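Local atomic coordinates of XAC2610 protein (Xanthomonas axonopodis pv. citri, PDB entry 4QTQ), a protein that probably inhibits a peptidoglycan hydrolase as an immunity protein linked to a bacterium-killing type IV secretion system, and carries a bound calcium ion. Residues Gly81-Thr86 against Thr97-Asp102; Gly155-Ser160 against Thr173-Asn178. All blocks are in the same frame, centred on the assembly; numbering follows the deposited sequence.

How the interactions relate
Interaction 1 comes first along the chain and is complete before interaction 2 begins; their centres lie about 11 Å apart. Interaction 1 joins the loop after strand 78-80 to the calcium loop that connects strands 94-97 and 106-112 of a mixed sheet. Interaction 2 pairs strands 157-163 and 168-176 in a separate antiparallel sheet. The two meet directly: Ile99 CG2 lies 4.3 Å from Leu158 CD2, and Asn100 touches Leu176. Ile99 and Asn100 of the metal loop thus pack against the hairpin, and the backbone bond of Leu83 with Val153 ties the loop of interaction 1 to strand 152-154, the hairpin's neighbour.

Interaction 1 of 2, residues Gly81-Thr86 against Thr97-Asp102; sequences GPLDDT and TDINGD. With CA (calcium ion), chain B.
The hydroxyl of Thr97 donates to the carbonyl oxygen of Gly81, with OG1 2.7 Å from O. OG1 stands anti to the backbone N (chi1 -171°), which turns it to the loop 81-86, and it approaches Gly81 O 20° from the carbonyl plane, at a C=O...donor angle of 142°. The other branch of Thr97 is apolar in its contacts: CG2 lies 3.9 Å from Leu83 CD1 and is also close to Leu83 CG, the two side chains crossing at about a right angle. Further along, Leu83 CD1 reaches Ile99 CG1 at 4.4 Å, while Leu150 and Phe151 also pack on Leu83. Gly81 also pairs through its backbone with Leu96, just before Thr97.

Just beyond Thr97 the chain enters a DxNxDxHxD calcium loop of EF-hand-like type. Asp98 OD1 binds the calcium ion at 2.3 Å and Asp102 OD1 at 2.5 Å; Asn100 and a water are further ligands, and His104 O and the Asp106 carboxylate complete the site. The water, 2.3 Å from the metal, also donates to Asp102 OD2 at 2.6 Å, so this carboxylate holds the ion with one oxygen and a metal-bound water with the other. Asp98 OD2 accepts from Gly103 N, which together with the metal bond to OD1 helps set the turn of the carboxylate. The metal probably offsets the repulsion among the gathered acidic groups, while the buried Thr97 hydroxyl and the leucine-isoleucine contact join the start of their loop to residues 81-83.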
ATOM      1  N   GLY A  81      -2.615  10.567   5.135  1.00 44.87           N
ATOM      2  CA  GLY A  81      -1.714  11.511   4.503  1.00 46.30           C
ATOM      3  C   GLY A  81      -1.214  11.011   3.170  1.00 45.60           C
ATOM      4  O   GLY A  81      -1.620   9.929   2.715  1.00 44.65           O
ATOM      5  N   PRO A  82      -0.321  11.784   2.532  1.00 46.31           N
ATOM      6  CA  PRO A  82       0.180  11.384   1.226  1.00 47.04           C
ATOM      7  C   PRO A  82       1.255  10.289   1.315  1.00 48.26           C
ATOM      8  O   PRO A  82       1.873  10.090   2.381  1.00 48.22           O
ATOM      9  CB  PRO A  82       0.761  12.689   0.658  1.00 49.57           C
ATOM     10  CG  PRO A  82       0.973  13.606   1.832  1.00 49.70           C
ATOM     11  CD  PRO A  82       0.397  12.959   3.060  1.00 49.70           C
ATOM     12  N   LEU A  83       1.450   9.574   0.205  1.00 46.51           N
ATOM     13  CA  LEU A  83       2.545   8.614   0.081  1.00 48.98           C
ATOM     14  C   LEU A  83       3.761   9.283  -0.583  1.00 53.22           C
ATOM     15  O   LEU A  83       4.132   8.967  -1.721  1.00 50.62           O
ATOM     16  CB  LEU A  83       2.089   7.377  -0.703  1.00 47.67           C
ATOM     17  CG  LEU A  83       0.892   6.601  -0.124  1.00 45.42           C
ATOM     18  CD1 LEU A  83       0.484   5.462  -1.053  1.00 43.80           C
ATOM     19  CD2 LEU A  83       1.174   6.088   1.288  1.00 44.57           C
ATOM     20  N   ASP A  84       4.369  10.221   0.142  1.00 59.28           N
ATOM     21  CA  ASP A  84       5.588  10.888  -0.316  1.00 65.82           C
ATOM     22  C   ASP A  84       6.788   9.973  -0.122  1.00 68.22           C
ATOM     23  O   ASP A  84       6.945   9.371   0.942  1.00 68.36           O
ATOM     24  CB  ASP A  84       5.848  12.163   0.479  1.00 70.15           C
ATOM     25  CG  ASP A  84       4.789  13.219   0.280  1.00 71.65           C
ATOM     26  OD1 ASP A  84       4.208  13.283  -0.820  1.00 74.71           O
ATOM     27  OD2 ASP A  84       4.557  14.003   1.227  1.00 73.99           O
ATOM     28  N   ASP A  85       7.635   9.885  -1.148  1.00 89.69           N
ATOM     29  CA  ASP A  85       8.888   9.121  -1.068  1.00 94.17           C
ATOM     30  C   ASP A  85       9.763   9.752   0.014  1.00 98.24           C
ATOM     31  O   ASP A  85      10.507   9.058   0.717  1.00101.24           O
ATOM     32  CB  ASP A  85       9.610   9.106  -2.429  1.00 96.53           C
ATOM     33  CG  ASP A  85      10.538   7.903  -2.599  1.00100.28           C
ATOM     34  OD1 ASP A  85      11.600   7.860  -1.941  1.00103.94           O
ATOM     35  OD2 ASP A  85      10.213   7.009  -3.411  1.00100.91           O
ATOM     36  N   THR A  86       9.650  11.073   0.148  1.00 99.02           N
ATOM     37  CA  THR A  86      10.273  11.796   1.248  1.00103.45           C
ATOM     38  C   THR A  86       9.629  11.392   2.588  1.00103.75           C
ATOM     39  O   THR A  86      10.230  10.634   3.347  1.00105.02           O
ATOM     40  CB  THR A  86      10.215  13.323   1.016  1.00104.62           C
ATOM     41  OG1 THR A  86       8.869  13.723   0.737  1.00102.95           O
ATOM     42  CG2 THR A  86      11.102  13.718  -0.165  1.00104.77           C
ATOM     43  N   THR A  97      -5.338   7.609   2.003  1.00 39.48           N
ATOM     44  CA  THR A  97      -4.489   8.386   1.120  1.00 39.43           C
ATOM     45  C   THR A  97      -5.121   8.363  -0.267  1.00 38.83           C
ATOM     46  O   THR A  97      -5.671   7.339  -0.682  1.00 37.94           O
ATOM     47  CB  THR A  97      -3.059   7.796   1.068  1.00 39.14           C
ATOM     48  OG1 THR A  97      -2.193   8.690   0.372  1.00 39.54           O
ATOM     49  CG2 THR A  97      -3.033   6.423   0.364  1.00 38.50           C
ATOM     50  N   ASP A  98      -5.076   9.496  -0.964  1.00 39.93           N
ATOM     51  CA  ASP A  98      -5.643   9.585  -2.311  1.00 39.89           C
ATOM     52  C   ASP A  98      -4.567   9.159  -3.267  1.00 39.46           C
ATOM     53  O   ASP A  98      -3.604   9.875  -3.484  1.00 40.48           O
ATOM     54  CB  ASP A  98      -6.105  11.012  -2.636  1.00 41.69           C
ATOM     55  CG  ASP A  98      -6.770  11.128  -4.008  1.00 42.41           C
ATOM     56  OD1 ASP A  98      -7.281  10.107  -4.545  1.00 40.42           O
ATOM     57  OD2 ASP A  98      -6.787  12.264  -4.540  1.00 43.86           O
ATOM     58  N   ILE A  99      -4.721   7.972  -3.824  1.00 39.26           N
ATOM     59  CA  ILE A  99      -3.699   7.394  -4.682  1.00 40.59           C
ATOM     60  C   ILE A  99      -3.863   7.922  -6.103  1.00 42.83           C
ATOM     61  O   ILE A  99      -2.875   8.242  -6.762  1.00 43.74           O
ATOM     62  CB  ILE A  99      -3.753   5.845  -4.644  1.00 40.20           C
ATOM     63  CG1 ILE A  99      -3.374   5.356  -3.233  1.00 39.97           C
ATOM     64  CG2 ILE A  99      -2.826   5.233  -5.691  1.00 41.20           C
ATOM     65  CD1 ILE A  99      -3.575   3.877  -2.990  1.00 40.25           C
ATOM     66  N   ASN A 100      -5.104   8.033  -6.565  1.00 43.80           N
ATOM     67  CA  ASN A 100      -5.353   8.403  -7.960  1.00 46.77           C
ATOM     68  C   ASN A 100      -5.635   9.892  -8.220  1.00 48.89           C
ATOM     69  O   ASN A 100      -6.026  10.258  -9.327  1.00 52.00           O
ATOM     70  CB  ASN A 100      -6.448   7.512  -8.573  1.00 45.90           C
ATOM     71  CG  ASN A 100      -7.782   7.633  -7.873  1.00 44.10           C
ATOM     72  OD1 ASN A 100      -7.915   8.251  -6.812  1.00 42.79           O
ATOM     73  ND2 ASN A 100      -8.781   7.009  -8.457  1.00 44.11           N
ATOM     74  N   GLY A 101      -5.426  10.736  -7.212  1.00 48.87           N
ATOM     75  CA  GLY A 101      -5.456  12.189  -7.388  1.00 50.23           C
ATOM     76  C   GLY A 101      -6.802  12.835  -7.694  1.00 50.21           C
ATOM     77  O   GLY A 101      -6.850  13.976  -8.152  1.00 52.73           O
ATOM     78  N   ASP A 102      -7.897  12.137  -7.423  1.00 48.27           N
ATOM     79  CA  ASP A 102      -9.224  12.681  -7.698  1.00 48.09           C
ATOM     80  C   ASP A 102      -9.840  13.436  -6.519  1.00 49.30           C
ATOM     81  O   ASP A 102     -10.987  13.847  -6.590  1.00 51.16           O
ATOM     82  CB  ASP A 102     -10.173  11.568  -8.169  1.00 46.93           C
ATOM     83  CG  ASP A 102     -10.556  10.588  -7.056  1.00 44.63           C
ATOM     84  OD1 ASP A 102      -9.956  10.611  -5.964  1.00 42.11           O
ATOM     85  OD2 ASP A 102     -11.478   9.787  -7.288  1.00 43.28           O
TER
HETATM   86 CA    CA B 301      -9.048   8.589  -4.789  1.00 41.14          CA
HETATM   87  O   HOH W   1     -11.001   7.752  -5.693  1.00 36.24           O

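Interaction 2 of 2, residues Gly155-Ser160 against Thr173-Asn178; sequences GNMLTS and TYELKN
Leu158 and Tyr174 face each other as the hydrogen-bonded pair of an antiparallel beta hairpin formed by strands 157-163 and 168-176. Leu158 N donates to Tyr174 O at 2.8 Å with an N-H...O angle of 171°, and Tyr174 N returns a bond to Leu158 O. Two residues along, beyond the Met157-Glu175 pair, Leu176 N donates to Asn156 O at 2.9 Å, extending the ladder past the first residue of the strand. Non-hydrogen-bonded pairs flank the central one: Met157 with Glu175, and Thr159 with Thr173. There CA-H groups lean on the same carbonyls, Met157 CA on Tyr174 O and Thr173 CA on Leu158 O.

Met157, Thr159, Thr173 and Glu175 share one face. Met157 bends at chi2 (-61°), which brings SD over the neighbouring strand; SD lies 4.0 Å from Thr173 CG2, and the terminal CE lies 3.9 Å from Glu175 CG. The Thr159 and Thr173 side chains run side by side, Thr159 CG2 against Thr173 OG1. Ile184 of strand 181-190, the next in the sheet, packs beside Met157, Thr173 and Glu175.

On the other face, Leu158 CB meets Tyr174 CB at 4.1 Å, and Leu158 CD1 approaches Leu176 CB. The Tyr174 ring turns its edge to Leu158 O. Helix 138-143 covers this side, Leu140 touching Leu158 and Leu176, and Ile143 touching Tyr174.

Just before strand 157-163, Asn156 reaches across to Glu175: the Glu175 side chain is extended and its carboxylate stands 82° from the plane of the Asn156 amide, where Asn156 ND2 makes a weak hydrogen bond of 3.2 Å to Glu175 OE2.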
ATOM      1  N   GLY A 155       2.113  12.798  -8.360  1.00 50.72           N
ATOM      2  CA  GLY A 155       1.185  13.059  -9.464  1.00 49.14           C
ATOM      3  C   GLY A 155       0.478  11.780  -9.869  1.00 46.95           C
ATOM      4  O   GLY A 155      -0.055  11.068  -9.014  1.00 43.38           O
ATOM      5  N   ASN A 156       0.507  11.465 -11.165  1.00 48.59           N
ATOM      6  CA  ASN A 156      -0.040  10.197 -11.655  1.00 49.33           C
ATOM      7  C   ASN A 156       1.024   9.093 -11.787  1.00 47.60           C
ATOM      8  O   ASN A 156       0.783   8.064 -12.431  1.00 47.38           O
ATOM      9  CB  ASN A 156      -0.808  10.404 -12.970  1.00 53.43           C
ATOM     10  CG  ASN A 156       0.103  10.649 -14.162  1.00 58.90           C
ATOM     11  OD1 ASN A 156       1.220  11.158 -14.020  1.00 62.72           O
ATOM     12  ND2 ASN A 156      -0.377  10.292 -15.352  1.00 61.67           N
ATOM     13  N   MET A 157       2.183   9.304 -11.160  1.00 46.27           N
ATOM     14  CA  MET A 157       3.287   8.337 -11.182  1.00 46.13           C
ATOM     15  C   MET A 157       3.464   7.652  -9.828  1.00 43.50           C
ATOM     16  O   MET A 157       3.472   8.305  -8.785  1.00 40.96           O
ATOM     17  CB  MET A 157       4.601   9.023 -11.579  1.00 48.67           C
ATOM     18  CG  MET A 157       4.600   9.613 -12.983  1.00 51.68           C
ATOM     19  SD  MET A 157       4.348   8.351 -14.248  1.00 53.59           S
ATOM     20  CE  MET A 157       3.903   9.358 -15.669  1.00 58.01           C
ATOM     21  N   LEU A 158       3.617   6.333  -9.872  1.00 41.47           N
ATOM     22  CA  LEU A 158       3.827   5.515  -8.696  1.00 41.15           C
ATOM     23  C   LEU A 158       5.197   4.837  -8.799  1.00 41.17           C
ATOM     24  O   LEU A 158       5.518   4.232  -9.819  1.00 39.42           O
ATOM     25  CB  LEU A 158       2.730   4.449  -8.591  1.00 42.78           C
ATOM     26  CG  LEU A 158       1.403   4.855  -7.934  1.00 46.27           C
ATOM     27  CD1 LEU A 158       0.765   6.085  -8.576  1.00 47.84           C
ATOM     28  CD2 LEU A 158       0.429   3.690  -7.960  1.00 47.85           C
ATOM     29  N   THR A 159       6.000   4.931  -7.746  1.00 39.26           N
ATOM     30  CA  THR A 159       7.310   4.285  -7.735  1.00 40.38           C
ATOM     31  C   THR A 159       7.393   3.182  -6.682  1.00 38.24           C
ATOM     32  O   THR A 159       6.808   3.282  -5.609  1.00 37.13           O
ATOM     33  CB  THR A 159       8.440   5.307  -7.506  1.00 42.72           C
ATOM     34  OG1 THR A 159       8.100   6.144  -6.401  1.00 44.79           O
ATOM     35  CG2 THR A 159       8.637   6.177  -8.734  1.00 44.32           C
ATOM     36  N   SER A 160       8.125   2.126  -7.017  1.00 39.09           N
ATOM     37  CA  SER A 160       8.274   0.944  -6.169  1.00 38.99           C
ATOM     38  C   SER A 160       9.661   0.361  -6.428  1.00 39.91           C
ATOM     39  O   SER A 160      10.168   0.442  -7.551  1.00 41.12           O
ATOM     40  CB  SER A 160       7.197  -0.087  -6.516  1.00 39.34           C
ATOM     41  OG  SER A 160       7.095  -1.112  -5.536  1.00 42.25           O
ATOM     42  N   THR A 173       8.534   2.359 -12.225  1.00 39.47           N
ATOM     43  CA  THR A 173       7.653   3.510 -12.310  1.00 39.18           C
ATOM     44  C   THR A 173       6.398   3.078 -13.070  1.00 38.65           C
ATOM     45  O   THR A 173       6.481   2.484 -14.160  1.00 36.89           O
ATOM     46  CB  THR A 173       8.334   4.720 -12.988  1.00 40.61           C
ATOM     47  OG1 THR A 173       9.442   5.164 -12.184  1.00 43.48           O
ATOM     48  CG2 THR A 173       7.351   5.877 -13.170  1.00 41.00           C
ATOM     49  N   TYR A 174       5.248   3.348 -12.453  1.00 36.91           N
ATOM     50  CA  TYR A 174       3.945   3.032 -13.010  1.00 37.71           C
ATOM     51  C   TYR A 174       3.233   4.340 -13.260  1.00 38.57           C
ATOM     52  O   TYR A 174       3.349   5.279 -12.461  1.00 37.30           O
ATOM     53  CB  TYR A 174       3.101   2.212 -12.025  1.00 38.53           C
ATOM     54  CG  TYR A 174       3.631   0.829 -11.767  1.00 37.98           C
ATOM     55  CD1 TYR A 174       4.690   0.618 -10.882  1.00 38.66           C
ATOM     56  CD2 TYR A 174       3.076  -0.270 -12.413  1.00 37.90           C
ATOM     57  CE1 TYR A 174       5.184  -0.660 -10.649  1.00 38.59           C
ATOM     58  CE2 TYR A 174       3.550  -1.547 -12.184  1.00 38.54           C
ATOM     59  CZ  TYR A 174       4.604  -1.738 -11.313  1.00 38.53           C
ATOM     60  OH  TYR A 174       5.072  -3.006 -11.114  1.00 39.07           O
ATOM     61  N   GLU A 175       2.494   4.403 -14.365  1.00 39.16           N
ATOM     62  CA  GLU A 175       1.571   5.514 -14.598  1.00 40.66           C
ATOM     63  C   GLU A 175       0.194   4.993 -14.256  1.00 42.93           C
ATOM     64  O   GLU A 175      -0.174   3.882 -14.667  1.00 41.78           O
ATOM     65  CB  GLU A 175       1.627   5.988 -16.045  1.00 39.48           C
ATOM     66  CG  GLU A 175       0.711   7.164 -16.345  1.00 40.72           C
ATOM     67  CD  GLU A 175       0.897   7.724 -17.741  1.00 41.22           C
ATOM     68  OE1 GLU A 175       1.619   7.116 -18.548  1.00 40.78           O
ATOM     69  OE2 GLU A 175       0.307   8.778 -18.045  1.00 44.51           O
ATOM     70  N   LEU A 176      -0.559   5.779 -13.495  1.00 44.63           N
ATOM     71  CA  LEU A 176      -1.906   5.403 -13.126  1.00 48.88           C
ATOM     72  C   LEU A 176      -2.876   6.259 -13.912  1.00 54.25           C
ATOM     73  O   LEU A 176      -2.873   7.481 -13.770  1.00 55.18           O
ATOM     74  CB  LEU A 176      -2.147   5.597 -11.634  1.00 52.83           C
ATOM     75  CG  LEU A 176      -3.534   5.114 -11.165  1.00 56.44           C
ATOM     76  CD1 LEU A 176      -3.573   3.600 -10.979  1.00 57.85           C
ATOM     77  CD2 LEU A 176      -3.915   5.808  -9.879  1.00 58.25           C
ATOM     78  N   LYS A 177      -3.685   5.610 -14.750  1.00 57.10           N
ATOM     79  CA  LYS A 177      -4.756   6.282 -15.487  1.00 62.33           C
ATOM     80  C   LYS A 177      -6.035   5.486 -15.314  1.00 64.40           C
ATOM     81  O   LYS A 177      -6.101   4.322 -15.719  1.00 60.43           O
ATOM     82  CB  LYS A 177      -4.418   6.401 -16.978  1.00 64.45           C
ATOM     83  CG  LYS A 177      -3.094   7.099 -17.251  1.00 64.42           C
ATOM     84  CD  LYS A 177      -2.847   7.315 -18.736  1.00 66.88           C
ATOM     85  CE  LYS A 177      -3.632   8.500 -19.277  1.00 69.79           C
ATOM     86  NZ  LYS A 177      -2.812   9.236 -20.277  1.00 72.15           N
ATOM     87  N   ASN A 178      -7.033   6.122 -14.699  1.00 68.44           N
ATOM     88  CA  ASN A 178      -8.371   5.552 -14.538  1.00 70.20           C
ATOM     89  C   ASN A 178      -8.369   4.177 -13.872  1.00 68.35           C
ATOM     90  O   ASN A 178      -8.610   3.155 -14.525  1.00 68.47           O
ATOM     91  CB  ASN A 178      -9.093   5.492 -15.888  1.00 72.46           C
ATOM     92  CG  ASN A 178      -9.379   6.865 -16.447  1.00 75.79           C
ATOM     93  OD1 ASN A 178     -10.030   7.689 -15.801  1.00 75.27           O
ATOM     94  ND2 ASN A 178      -8.885   7.124 -17.651  1.00 77.09           N
TER